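Local coordinates for CRISPR-associated protein, Cse1 family (Acidimicrobium ferrooxidans, PDB 4H3T) that probably serves as the large subunit of a type I-E Cascade complex, helping it to recognise foreign DNA during CRISPR interference, at residues D46-T51 against A161-E166; G201-V206 against G344-V349; D256-Q261 against D296-V301; A358-L363 against T386-L391; L363-K368 against L379-L384. The protein carries 1 engineered substitution. All coordinates share one frame; numbering follows the deposited sequence.

The antiparallel sheet of strands 202-206, 359-370 and 375-387 links most of these contacts. Contact 5 pairs the last two strands, its centre about 4 Å from the centre of the molecule, and contact 4 continues the same pairing to its other end, sharing Leu363, with centres 16 Å apart. Contact 2 packs a helix on strand 202-206, which bonds to strand 359-370 through Ala204 O and Leu363 N at 2.8 Å. Contact 3 joins contact 2 through Pro299 O and Val345 N, also 2.8 Å apart. Contact 1 reaches the sheet from a loop, where Pro50 CB lies 3.7 Å from Tyr381 CG of contact 5; it stays about 8 Å from contact 2 at the nearest atoms.

Contact 1 (D46-T51 against A161-E166)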
# COMPACT_ATOMS: atom_id res chain seq x y z
N ASP A 46 14.72 2.69 -0.86
CA ASP A 46 15.29 1.44 -0.42
C ASP A 46 15.04 1.32 1.07
O ASP A 46 15.97 1.31 1.86
CB ASP A 46 16.77 1.45 -0.79
CG ASP A 46 17.50 0.19 -0.36
OD1 ASP A 46 16.87 -0.86 -0.33
OD2 ASP A 46 18.70 0.28 -0.07
N VAL A 47 13.76 1.28 1.47
CA VAL A 47 13.45 1.36 2.90
C VAL A 47 13.45 -0.02 3.56
O VAL A 47 13.22 -1.01 2.93
CB VAL A 47 12.15 2.14 3.19
CG1 VAL A 47 12.23 3.58 2.67
CG2 VAL A 47 10.94 1.44 2.64
N ASP A 48 13.53 0.02 4.86
CA ASP A 48 13.71 -1.04 5.82
C ASP A 48 12.34 -1.63 6.37
O ASP A 48 12.31 -2.68 6.99
CB ASP A 48 14.55 -0.41 7.03
CG ASP A 48 14.39 1.14 7.36
OD1 ASP A 48 14.01 1.46 8.55
OD2 ASP A 48 14.62 2.09 6.38
N PHE A 49 11.24 -0.91 6.17
CA PHE A 49 9.95 -1.32 6.72
C PHE A 49 8.87 -0.81 5.79
O PHE A 49 9.00 0.29 5.30
CB PHE A 49 9.83 -0.78 8.17
CG PHE A 49 8.64 -1.37 8.88
CD1 PHE A 49 8.71 -2.64 9.43
CD2 PHE A 49 7.40 -0.74 8.82
CE1 PHE A 49 7.59 -3.22 10.03
CE2 PHE A 49 6.28 -1.34 9.36
CZ PHE A 49 6.38 -2.56 9.99
N PRO A 50 7.84 -1.62 5.49
CA PRO A 50 6.91 -1.28 4.40
C PRO A 50 6.12 -0.00 4.51
O PRO A 50 5.91 0.62 3.51
CB PRO A 50 5.95 -2.46 4.37
CG PRO A 50 6.64 -3.56 5.08
CD PRO A 50 7.60 -2.99 6.01
N THR A 51 5.78 0.43 5.70
CA THR A 51 4.97 1.63 5.86
C THR A 51 5.78 2.88 5.55
O THR A 51 5.24 3.93 5.26
CB THR A 51 4.40 1.72 7.26
OG1 THR A 51 5.45 1.64 8.18
CG2 THR A 51 3.43 0.66 7.55
N ALA A 161 13.75 10.94 12.08
CA ALA A 161 13.03 11.70 11.02
C ALA A 161 12.15 10.78 10.17
O ALA A 161 11.00 11.14 9.88
CB ALA A 161 14.01 12.44 10.14
N ARG A 162 12.68 9.62 9.75
CA ARG A 162 11.90 8.68 8.95
C ARG A 162 10.68 8.19 9.73
O ARG A 162 9.56 8.22 9.20
CB ARG A 162 12.73 7.49 8.53
CG ARG A 162 13.74 7.82 7.48
CD ARG A 162 14.40 6.60 6.90
NE ARG A 162 15.14 5.79 7.86
CZ ARG A 162 16.44 5.81 8.06
NH1 ARG A 162 17.20 6.72 7.48
NH2 ARG A 162 17.00 4.97 8.93
N TRP A 163 10.87 7.79 11.00
CA TRP A 163 9.76 7.31 11.78
C TRP A 163 8.75 8.38 12.16
O TRP A 163 7.56 8.07 12.36
CB TRP A 163 10.21 6.58 13.00
CG TRP A 163 10.84 5.27 12.67
CD1 TRP A 163 12.13 4.91 12.91
CD2 TRP A 163 10.20 4.13 12.12
NE1 TRP A 163 12.33 3.60 12.53
CE2 TRP A 163 11.20 3.14 11.94
CE3 TRP A 163 8.92 3.90 11.58
CZ2 TRP A 163 10.91 1.88 11.42
CZ3 TRP A 163 8.64 2.66 11.06
CH2 TRP A 163 9.65 1.68 10.94
N LEU A 164 9.21 9.63 12.26
CA LEU A 164 8.35 10.77 12.53
C LEU A 164 7.35 10.98 11.38
O LEU A 164 6.17 11.13 11.63
CB LEU A 164 9.23 12.00 12.73
CG LEU A 164 8.60 13.34 12.89
CD1 LEU A 164 7.70 13.36 14.13
CD2 LEU A 164 9.69 14.40 13.02
N VAL A 165 7.83 10.90 10.13
CA VAL A 165 7.04 11.02 8.94
C VAL A 165 6.06 9.87 8.89
O VAL A 165 4.87 10.07 8.66
CB VAL A 165 7.92 11.10 7.68
CG1 VAL A 165 7.03 11.10 6.42
CG2 VAL A 165 8.77 12.38 7.70
N GLU A 166 6.52 8.69 9.23
CA GLU A 166 5.66 7.53 9.21
C GLU A 166 4.59 7.60 10.28
O GLU A 166 3.45 7.19 10.02
CB GLU A 166 6.51 6.24 9.37
CG GLU A 166 5.77 4.90 9.19
CD GLU A 166 5.18 4.25 10.43
OE1 GLU A 166 5.13 4.93 11.48
OE2 GLU A 166 4.70 3.09 10.34
O HOH W 1 13.77 3.99 9.51
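Thr51 OG1 donates to Glu166 OE2 across 2.7 Å, reaching the anti lone pair of that oxygen, the one turned away from the other carboxylate oxygen. The Glu166 chain leaves its helix with CG anti to the backbone N and then bends at chi2 (-91°), which swings the carboxylate round to the threonine. An alanine in place of Glu166 would remove this acceptor and the CG that packs against OG1, and would probably leave the start of helix 52-68 less firmly tied to helix 157-170. The second polar link runs through water. Water 1 donates to Asp48 OD1 at 2.7 Å and accepts from Arg162 NE at 2.8 Å, lying in the guanidinium plane. Directly, Asp48 OD2 and Arg162 NE are 4.0 Å apart with that oxygen well out of the guanidinium plane, so no N-H points at it and any attraction is probably one of charge only, while Arg162 NH1 is taken by Glu29 and the backbone oxygen of Trp17. In fold terms, the 46-51 loop, which joins strand 42-45 to helix 52-68, is laid along one side of helix 157-170, whose residues Arg162, Trp163 and Glu166 meet it. Trp163 fills the space between the two polar links: its CH2 comes within 3.7 Å of Phe49 CB, and the two aromatic planes are inclined at 55°. A broad indole suits this place, because the same water sits over one of its faces while Thr51 OG1 approaches its edge. Pro50 CD lies over one face of the Phe49 ring.

Contact 2 (G201-V206 against G344-V349); sequences GFVAPV and GVLSFV
Val345 O is gripped by one bond within its helix, from Val349 N at 2.9 Å, and Val345 N donates in turn to Pro299 O, so both backbone polar atoms of the residue nearest the strand are engaged. The helix turns Val345, Leu346 and Val349 to strand 202-206, all hydrocarbon. It runs roughly along the strand, the axes 8.3 Å apart and inclined at 27°, as one layer of an alpha/beta packing. Pro205 and Val345 meet tip to tip. Val345 places CG2 anti to the backbone N, which carries it to 3.5 Å from Pro205 CD, while CG1, in the crowded position, rests 3.7 Å from Val203 O. One turn on, Val349 CG2 slides past Pro205 CG at 3.9 Å. Trimming Pro205 to an alanine would remove the CG and CD that meet both valines, and would probably loosen the seat of the helix on the strand. Leu346 extends CD1 to the more distant Val203 CG2, and its side chain also touches Leu362 of the central strand. Phe202 and Ala204 point to the other face, against helix 52-68. Compact branched residues and a rigid ring suit this interface, whose adhesion comes from shape and exclusion of water rather than from directed bonds.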
# COMPACT_ATOMS: atom_id res chain seq x y z
N GLY A 201 -6.49 2.11 1.63
CA GLY A 201 -5.81 1.13 0.80
C GLY A 201 -4.94 1.93 -0.17
O GLY A 201 -5.46 2.59 -1.06
N PHE A 202 -3.61 1.91 0.01
CA PHE A 202 -2.69 2.73 -0.82
C PHE A 202 -2.24 1.99 -2.06
O PHE A 202 -1.94 0.81 -1.99
CB PHE A 202 -1.51 3.12 0.01
CG PHE A 202 -0.37 3.82 -0.71
CD1 PHE A 202 -0.35 5.20 -0.84
CD2 PHE A 202 0.62 3.08 -1.34
CE1 PHE A 202 0.68 5.82 -1.56
CE2 PHE A 202 1.66 3.70 -1.99
CZ PHE A 202 1.68 5.06 -2.12
N VAL A 203 -2.26 2.67 -3.20
CA VAL A 203 -1.77 2.15 -4.46
C VAL A 203 -1.05 3.28 -5.18
O VAL A 203 -1.59 4.37 -5.27
CB VAL A 203 -2.84 1.46 -5.35
CG1 VAL A 203 -4.00 2.40 -5.72
CG2 VAL A 203 -2.19 0.91 -6.63
N ALA A 204 0.12 3.02 -5.72
CA ALA A 204 0.87 4.04 -6.46
C ALA A 204 1.77 3.35 -7.50
O ALA A 204 2.34 2.28 -7.25
CB ALA A 204 1.71 4.90 -5.54
N PRO A 205 1.86 3.94 -8.69
CA PRO A 205 2.75 3.37 -9.69
C PRO A 205 4.21 3.72 -9.41
O PRO A 205 4.56 4.80 -8.90
CB PRO A 205 2.28 4.03 -10.99
CG PRO A 205 1.87 5.41 -10.52
CD PRO A 205 1.18 5.16 -9.21
N VAL A 206 5.07 2.81 -9.79
CA VAL A 206 6.52 2.98 -9.65
C VAL A 206 7.14 2.70 -11.01
O VAL A 206 6.80 1.69 -11.67
CB VAL A 206 7.04 2.04 -8.54
CG1 VAL A 206 8.56 2.10 -8.44
CG2 VAL A 206 6.40 2.40 -7.20
N GLY A 344 -7.30 7.45 -8.33
CA GLY A 344 -7.19 8.47 -9.38
C GLY A 344 -5.86 8.43 -10.11
O GLY A 344 -5.78 8.74 -11.29
N VAL A 345 -4.81 7.96 -9.43
CA VAL A 345 -3.46 7.84 -10.04
C VAL A 345 -3.47 6.81 -11.17
O VAL A 345 -2.78 6.98 -12.19
CB VAL A 345 -2.34 7.56 -8.98
CG1 VAL A 345 -2.35 6.14 -8.45
CG2 VAL A 345 -1.00 7.89 -9.59
N LEU A 346 -4.30 5.75 -11.03
CA LEU A 346 -4.39 4.75 -12.07
C LEU A 346 -5.13 5.30 -13.31
O LEU A 346 -4.76 4.96 -14.44
CB LEU A 346 -5.05 3.49 -11.51
CG LEU A 346 -4.23 2.78 -10.38
CD1 LEU A 346 -4.94 1.47 -9.99
CD2 LEU A 346 -2.82 2.51 -10.78
N SER A 347 -6.17 6.10 -13.10
CA SER A 347 -6.90 6.78 -14.19
C SER A 347 -5.96 7.75 -14.87
O SER A 347 -5.97 7.85 -16.07
CB SER A 347 -8.09 7.54 -13.64
OG SER A 347 -9.03 6.73 -12.97
N PHE A 348 -5.06 8.42 -14.11
CA PHE A 348 -4.11 9.29 -14.77
C PHE A 348 -3.14 8.46 -15.66
O PHE A 348 -2.97 8.76 -16.84
CB PHE A 348 -3.30 10.09 -13.73
CG PHE A 348 -2.21 10.89 -14.36
CD1 PHE A 348 -2.50 11.84 -15.33
CD2 PHE A 348 -0.88 10.70 -13.99
CE1 PHE A 348 -1.50 12.62 -15.89
CE2 PHE A 348 0.13 11.43 -14.61
CZ PHE A 348 -0.18 12.39 -15.55
N VAL A 349 -2.52 7.42 -15.07
CA VAL A 349 -1.51 6.58 -15.77
C VAL A 349 -2.14 5.89 -17.04
O VAL A 349 -1.44 5.62 -18.02
CB VAL A 349 -0.85 5.53 -14.81
CG1 VAL A 349 0.03 4.53 -15.57
CG2 VAL A 349 0.00 6.24 -13.79

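Contact 3 (D256-Q261 against D296-V301); sequences DLFTWQ and DVDPHV
The ring of Phe258 is turned to an uncommon chi2 of 2°, almost eclipsed with its own CA-CB bond instead of standing across it. In this setting its edge meets the 296-301 segment. Asp298 OD1 and Pro299 CD both lie near the ring plane, the latter 3.9 Å from Phe258 CZ. The His300 ring is inclined by only 20° to the phenyl but slid far aside, so the two scarcely overlap and touch at Phe258 CZ and His300 CE1, 3.7 Å apart. Asp298, the first residue beyond helix 291-297, begins an Asx turn: its OD1 accepts from His300 N at 3.0 Å, met from above the carboxylate plane. Arg58 forms a salt bridge to the same oxygen and Tyr196 bonds OD2, which makes a buried aspartate tolerable and would probably keep it ionised. Leu257 lays CD2 across this carboxylate, 3.6 Å from Asp298 OD2, and also reaches Val297 CG1 at 3.9 Å. A type I turn runs from Leu257 to Trp260; Leu257 points at the partner, while Phe258 brings only the end of its ring to it. The contact thus sets segments 256-261 and 296-301 against helix 52-68, beside strand 202-206, to which His300 is joined by a backbone bond.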
# COMPACT_ATOMS: atom_id res chain seq x y z
N ASP A 256 -1.33 19.44 1.39
CA ASP A 256 -1.83 19.46 2.77
C ASP A 256 -2.01 17.98 3.24
O ASP A 256 -1.42 17.56 4.23
CB ASP A 256 -3.15 20.26 2.78
CG ASP A 256 -3.79 20.50 4.10
OD1 ASP A 256 -3.08 20.40 5.14
OD2 ASP A 256 -5.02 20.78 4.12
N LEU A 257 -2.71 17.16 2.45
CA LEU A 257 -3.00 15.79 2.84
C LEU A 257 -1.77 14.92 2.93
O LEU A 257 -1.62 14.18 3.90
CB LEU A 257 -3.99 15.15 1.90
CG LEU A 257 -4.44 13.69 2.22
CD1 LEU A 257 -5.00 13.56 3.66
CD2 LEU A 257 -5.45 13.26 1.17
N PHE A 258 -0.91 15.02 1.94
CA PHE A 258 0.33 14.27 1.92
C PHE A 258 1.32 14.59 3.10
O PHE A 258 2.23 13.83 3.29
CB PHE A 258 1.05 14.45 0.61
CG PHE A 258 0.44 13.83 -0.63
CD1 PHE A 258 -0.77 13.14 -0.58
CD2 PHE A 258 1.07 13.93 -1.85
CE1 PHE A 258 -1.34 12.60 -1.76
CE2 PHE A 258 0.49 13.46 -3.02
CZ PHE A 258 -0.65 12.67 -2.95
N THR A 259 1.14 15.71 3.83
CA THR A 259 1.99 16.08 4.94
C THR A 259 1.17 16.24 6.22
O THR A 259 1.58 16.95 7.13
CB THR A 259 2.69 17.37 4.57
OG1 THR A 259 1.74 18.44 4.37
CG2 THR A 259 3.56 17.21 3.35
N TRP A 260 0.03 15.55 6.30
CA TRP A 260 -0.93 15.74 7.37
C TRP A 260 -0.34 15.51 8.74
O TRP A 260 0.25 14.45 8.98
CB TRP A 260 -2.13 14.78 7.16
CG TRP A 260 -3.34 15.14 7.93
CD1 TRP A 260 -3.83 14.52 9.04
CD2 TRP A 260 -4.27 16.17 7.60
NE1 TRP A 260 -5.03 15.08 9.41
CE2 TRP A 260 -5.33 16.10 8.54
CE3 TRP A 260 -4.38 17.09 6.55
CZ2 TRP A 260 -6.47 16.89 8.43
CZ3 TRP A 260 -5.52 17.86 6.45
CH2 TRP A 260 -6.53 17.78 7.40
N GLN A 261 -0.51 16.46 9.62
CA GLN A 261 -0.12 16.33 11.02
C GLN A 261 -1.22 15.59 11.75
O GLN A 261 -1.95 16.16 12.58
CB GLN A 261 0.20 17.71 11.62
CG GLN A 261 1.25 18.48 10.82
CD GLN A 261 2.60 17.81 10.86
OE1 GLN A 261 3.32 17.92 11.83
NE2 GLN A 261 2.91 17.07 9.84
N ASP A 296 -12.32 13.21 -2.52
CA ASP A 296 -12.14 14.18 -3.61
C ASP A 296 -10.68 14.51 -3.85
O ASP A 296 -10.33 14.92 -4.95
CB ASP A 296 -12.88 15.48 -3.30
CG ASP A 296 -14.42 15.35 -3.29
OD1 ASP A 296 -14.96 14.41 -3.94
OD2 ASP A 296 -15.08 16.18 -2.61
N VAL A 297 -9.85 14.45 -2.83
CA VAL A 297 -8.48 14.91 -2.92
C VAL A 297 -7.45 13.87 -3.38
O VAL A 297 -6.55 14.20 -4.15
CB VAL A 297 -8.06 15.46 -1.52
CG1 VAL A 297 -6.59 15.84 -1.46
CG2 VAL A 297 -8.95 16.65 -1.11
N ASP A 298 -7.53 12.68 -2.83
CA ASP A 298 -6.42 11.73 -2.80
C ASP A 298 -6.37 10.78 -4.00
O ASP A 298 -7.27 9.97 -4.18
CB ASP A 298 -6.51 10.95 -1.50
CG ASP A 298 -5.26 10.18 -1.06
OD1 ASP A 298 -4.40 9.88 -1.92
OD2 ASP A 298 -5.17 9.86 0.12
N PRO A 299 -5.26 10.84 -4.76
CA PRO A 299 -5.14 9.98 -5.93
C PRO A 299 -4.70 8.55 -5.64
O PRO A 299 -4.58 7.77 -6.60
CB PRO A 299 -4.03 10.70 -6.74
CG PRO A 299 -3.12 11.23 -5.69
CD PRO A 299 -4.04 11.70 -4.60
N HIS A 300 -4.29 8.23 -4.42
CA HIS A 300 -3.70 6.91 -4.11
C HIS A 300 -4.68 5.89 -3.48
O HIS A 300 -4.24 4.89 -2.89
CB HIS A 300 -2.52 7.08 -3.15
CG HIS A 300 -1.37 7.81 -3.78
ND1 HIS A 300 -0.72 8.85 -3.12
CD2 HIS A 300 -0.79 7.61 -4.97
CE1 HIS A 300 0.22 9.27 -3.97
NE2 HIS A 300 0.23 8.51 -5.08
N VAL A 301 -5.97 6.16 -3.54
CA VAL A 301 -6.98 5.27 -2.91
C VAL A 301 -8.20 5.12 -3.86
O VAL A 301 -8.70 6.11 -4.35
CB VAL A 301 -7.35 5.80 -1.50
CG1 VAL A 301 -7.67 7.30 -1.48
CG2 VAL A 301 -8.50 4.98 -0.83

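Contact 4 (A358-L363 against T386-L391); sequences ALVSLL and TPLAVL
Leu362 and Thr386 both carry their first side-chain group anti to the carbonyl carbon, Leu362 CG at chi1 -62° and Thr386 OG1 at -52°, and the two side chains cross at about a right angle with Leu362 CD1 3.6 Å from Thr386 OG1. That hydroxyl bonds to Leu384 O of its own strand, which lets a polar group stand among aliphatic neighbours. The backbones form the open end of the hairpin made by strands 359-370 and 375-387. Val360 and Thr386 are an antiparallel hydrogen-bonded pair: Thr386 N donates to Val360 O at 2.8 Å, nearly along the C=O axis, and Val360 N returns a bond to Thr386 O at 3.1 Å. Leu359 and Pro387 follow as a non-hydrogen-bonded pair, a place where proline costs no bond to its partner; Leu359 CD2 rests 4.0 Å from Pro387 CG. Here the second strand passes into a short, weakly bonded helix at about 388-391. Ala358 O receives Leu388 N at 2.8 Å, a straight bond of 166°, and also a proton of water 2 at 2.7 Å, while the water accepts from Ala389 N. Val360 CG1 and Leu388 CD1 add packing, and Leu388 continues onto Val349 of helix 344-350. The start of a helix exposes amide hydrogens that lack acceptors in their own coil; here one carbonyl and one water take two of them, so the strand-to-helix change is made without forfeiting those bonds.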
# COMPACT_ATOMS: atom_id res chain seq x y z
N ALA A 358 5.01 1.23 -21.18
CA ALA A 358 4.27 -0.00 -21.39
C ALA A 358 3.82 -0.65 -20.07
O ALA A 358 2.71 -1.24 -20.01
CB ALA A 358 5.14 -0.97 -22.17
N LEU A 359 4.67 -0.57 -19.02
CA LEU A 359 4.43 -1.15 -17.72
C LEU A 359 4.79 -0.22 -16.60
O LEU A 359 5.62 0.68 -16.76
CB LEU A 359 5.29 -2.42 -17.49
CG LEU A 359 5.15 -3.53 -18.53
CD1 LEU A 359 6.51 -3.98 -18.99
CD2 LEU A 359 4.40 -4.72 -17.93
N VAL A 360 4.12 -0.43 -15.49
CA VAL A 360 4.42 0.23 -14.20
C VAL A 360 4.38 -0.83 -13.17
O VAL A 360 3.63 -1.81 -13.31
CB VAL A 360 3.50 1.40 -13.82
CG1 VAL A 360 3.73 2.59 -14.75
CG2 VAL A 360 2.03 0.99 -13.80
N SER A 361 5.10 -0.61 -12.09
CA SER A 361 5.05 -1.51 -10.97
C SER A 361 4.12 -0.86 -9.91
O SER A 361 4.44 0.22 -9.38
CB SER A 361 6.47 -1.71 -10.47
OG SER A 361 6.43 -2.40 -9.23
N LEU A 362 2.99 -1.51 -9.60
CA LEU A 362 2.04 -0.94 -8.67
C LEU A 362 2.40 -1.35 -7.27
O LEU A 362 2.42 -2.53 -6.98
CB LEU A 362 0.61 -1.40 -9.00
CG LEU A 362 0.07 -0.99 -10.33
CD1 LEU A 362 -1.32 -1.48 -10.47
CD2 LEU A 362 0.15 0.57 -10.54
N LEU A 363 2.68 -0.39 -6.42
CA LEU A 363 2.97 -0.62 -5.01
C LEU A 363 1.66 -0.58 -4.29
O LEU A 363 0.98 0.41 -4.39
CB LEU A 363 3.91 0.47 -4.48
CG LEU A 363 4.16 0.53 -2.95
CD1 LEU A 363 4.72 -0.77 -2.40
CD2 LEU A 363 5.08 1.65 -2.64
N THR A 386 2.42 -4.28 -13.86
CA THR A 386 1.16 -4.15 -14.54
C THR A 386 1.25 -3.35 -15.88
O THR A 386 1.59 -2.14 -15.88
CB THR A 386 0.11 -3.48 -13.59
OG1 THR A 386 0.06 -4.20 -12.34
CG2 THR A 386 -1.30 -3.52 -14.19
N PRO A 387 0.81 -3.98 -16.99
CA PRO A 387 0.76 -3.27 -18.27
C PRO A 387 -0.25 -2.17 -18.27
O PRO A 387 -1.37 -2.32 -17.70
CB PRO A 387 0.28 -4.36 -19.26
CG PRO A 387 0.53 -5.61 -18.61
CD PRO A 387 0.41 -5.40 -17.16
N LEU A 388 0.09 -1.06 -18.92
CA LEU A 388 -0.88 0.01 -19.08
C LEU A 388 -2.07 -0.50 -19.89
O LEU A 388 -3.19 -0.07 -19.67
CB LEU A 388 -0.27 1.26 -19.75
CG LEU A 388 0.22 2.29 -18.78
CD1 LEU A 388 1.28 1.70 -17.90
CD2 LEU A 388 0.69 3.57 -19.51
N ALA A 389 -1.84 -1.49 -20.73
CA ALA A 389 -2.95 -2.13 -21.49
C ALA A 389 -4.05 -2.70 -20.58
O ALA A 389 -5.21 -2.62 -20.94
CB ALA A 389 -2.40 -3.25 -22.35
N VAL A 390 -3.71 -3.19 -19.38
CA VAL A 390 -4.66 -3.78 -18.44
C VAL A 390 -5.47 -2.68 -17.72
O VAL A 390 -6.62 -2.90 -17.31
CB VAL A 390 -3.91 -4.73 -17.48
CG1 VAL A 390 -4.75 -5.13 -16.26
CG2 VAL A 390 -3.41 -5.96 -18.24
N LEU A 391 -4.90 -1.49 -17.63
CA LEU A 391 -5.57 -0.30 -17.06
C LEU A 391 -6.55 0.30 -18.04
O LEU A 391 -7.42 1.09 -17.63
CB LEU A 391 -4.57 0.78 -16.64
CG LEU A 391 -3.55 0.38 -15.67
CD1 LEU A 391 -2.65 1.58 -15.30
CD2 LEU A 391 -4.21 -0.21 -14.40
O HOH W 2 0.84 -2.03 -21.82

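Contact 5 (L363-K368 against L379-L384)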
# COMPACT_ATOMS: atom_id res chain seq x y z
N LEU A 363 2.68 -0.39 -6.42
CA LEU A 363 2.97 -0.62 -5.01
C LEU A 363 1.66 -0.58 -4.29
O LEU A 363 0.98 0.41 -4.39
CB LEU A 363 3.91 0.47 -4.48
CG LEU A 363 4.16 0.53 -2.95
CD1 LEU A 363 4.72 -0.77 -2.40
CD2 LEU A 363 5.08 1.65 -2.64
N VAL A 364 1.31 -1.62 -3.55
CA VAL A 364 0.07 -1.65 -2.79
C VAL A 364 0.36 -1.86 -1.33
O VAL A 364 1.07 -2.82 -0.99
CB VAL A 364 -0.74 -2.86 -3.40
CG1 VAL A 364 -1.98 -3.21 -2.63
CG2 VAL A 364 -1.09 -2.61 -4.86
N THR A 365 -0.27 -1.10 -0.47
CA THR A 365 -0.25 -1.37 0.97
C THR A 365 -1.64 -1.25 1.64
O THR A 365 -2.47 -0.46 1.21
CB THR A 365 0.73 -0.45 1.75
OG1 THR A 365 0.13 0.88 1.83
CG2 THR A 365 2.13 -0.42 1.11
N SER A 366 -1.89 -2.06 2.69
CA SER A 366 -3.09 -1.89 3.55
C SER A 366 -2.79 -2.44 4.90
O SER A 366 -1.85 -3.20 5.05
CB SER A 366 -4.35 -2.54 2.96
OG SER A 366 -4.25 -3.94 3.07
N ALA A 367 -3.56 -2.03 5.89
CA ALA A 367 -3.35 -2.45 7.28
C ALA A 367 -4.63 -2.85 7.89
O ALA A 367 -5.69 -2.38 7.46
CB ALA A 367 -2.75 -1.31 8.07
N LYS A 368 -4.53 -3.75 8.89
CA LYS A 368 -5.64 -4.25 9.69
C LYS A 368 -5.22 -4.17 11.17
O LYS A 368 -4.09 -4.56 11.52
CB LYS A 368 -6.02 -5.66 9.29
CG LYS A 368 -7.45 -6.01 9.67
CD LYS A 368 -7.71 -7.53 9.71
CE LYS A 368 -8.21 -8.11 8.40
NZ LYS A 368 -8.60 -9.54 8.56
N LEU A 379 -0.55 -6.56 7.88
CA LEU A 379 -0.11 -5.55 6.95
C LEU A 379 0.02 -6.20 5.58
O LEU A 379 0.66 -7.24 5.50
CB LEU A 379 1.24 -5.00 7.44
CG LEU A 379 1.84 -3.78 6.73
CD1 LEU A 379 0.98 -2.54 6.96
CD2 LEU A 379 3.23 -3.53 7.27
N ALA A 380 -0.70 -5.70 4.58
CA ALA A 380 -0.56 -6.15 3.18
C ALA A 380 0.44 -5.19 2.52
O ALA A 380 0.37 -3.95 2.69
CB ALA A 380 -1.91 -6.12 2.46
N TYR A 381 1.40 -5.74 1.81
CA TYR A 381 2.47 -4.95 1.19
C TYR A 381 2.91 -5.73 -0.06
O TYR A 381 3.13 -6.92 0.05
CB TYR A 381 3.59 -4.75 2.19
CG TYR A 381 4.92 -4.52 1.53
CD1 TYR A 381 5.12 -3.42 0.70
CD2 TYR A 381 5.97 -5.42 1.69
CE1 TYR A 381 6.31 -3.27 -0.01
CE2 TYR A 381 7.18 -5.25 1.02
CZ TYR A 381 7.34 -4.17 0.15
OH TYR A 381 8.49 -3.95 -0.57
N ASP A 382 2.89 -5.12 -1.25
CA ASP A 382 3.23 -5.87 -2.47
C ASP A 382 3.46 -4.96 -3.61
O ASP A 382 3.14 -3.78 -3.52
CB ASP A 382 2.08 -6.86 -2.82
CG ASP A 382 2.47 -8.20 -3.48
OD1 ASP A 382 3.56 -8.27 -4.14
OD2 ASP A 382 1.70 -9.21 -3.30
N ARG A 383 4.04 -5.53 -4.65
CA ARG A 383 4.38 -4.92 -5.90
C ARG A 383 3.88 -5.81 -7.02
O ARG A 383 4.04 -7.03 -6.96
CB ARG A 383 5.90 -4.72 -5.96
CG ARG A 383 6.46 -4.19 -4.64
CD ARG A 383 7.89 -3.71 -4.74
NE ARG A 383 7.95 -2.30 -5.05
CZ ARG A 383 8.17 -1.30 -4.19
NH1 ARG A 383 8.19 -0.05 -4.62
NH2 ARG A 383 8.38 -1.56 -2.90
N LEU A 384 3.19 -5.21 -8.01
CA LEU A 384 2.69 -5.95 -9.13
C LEU A 384 3.08 -5.23 -10.42
O LEU A 384 2.62 -4.13 -10.67
CB LEU A 384 1.17 -6.10 -9.02
CG LEU A 384 0.52 -7.00 -10.09
CD1 LEU A 384 1.03 -8.48 -10.02
CD2 LEU A 384 -0.98 -6.94 -10.00
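From CB, Leu363 turns CG anti to its backbone N (chi1 171°), and the chain then runs alongside Arg383, pointing the same way. CD1 comes nearest to Asp382 O, at 3.6 Å. It also lies above one face of the Arg383 guanidinium, 3.8 Å from NH2, and at the edge of the Tyr381 ring, 3.8 Å from CE1; CD2 takes the looser place, 4.1 Å from Arg383 NH1. A forked aliphatic chain suits this spot, since it can press on a flat cation and an aromatic edge together. The guanidinium, which has two deposited conformers of which one is described, is steered by a salt bridge from NH1 to Glu53, and NH2 makes a weak bond to Tyr381 OH. Beneath the side chains runs a regular antiparallel ladder with two hydrogen-bonded pairs, Val364 with Asp382 and Ser366 with Ala380. Its straightest bond, from Val364 N to Asp382 O, measures 2.8 Å and 175°. The small Ala380 lets Ser366 OG come within 3.3 Å of its CB, while that hydroxyl bonds to Ala320 O. At the far end Ala367 CB meets Leu379 CD1 at 4.1 Å. Strand 359-370 is the middle one of three, with 202-206 on its other side. Leu363 and Thr365 pack on Glu53 and Pro54 of helix 52-68, whereas on the reverse face Asp382 reaches Arg468 of helix 445-473, so the hairpin stands between the two helices.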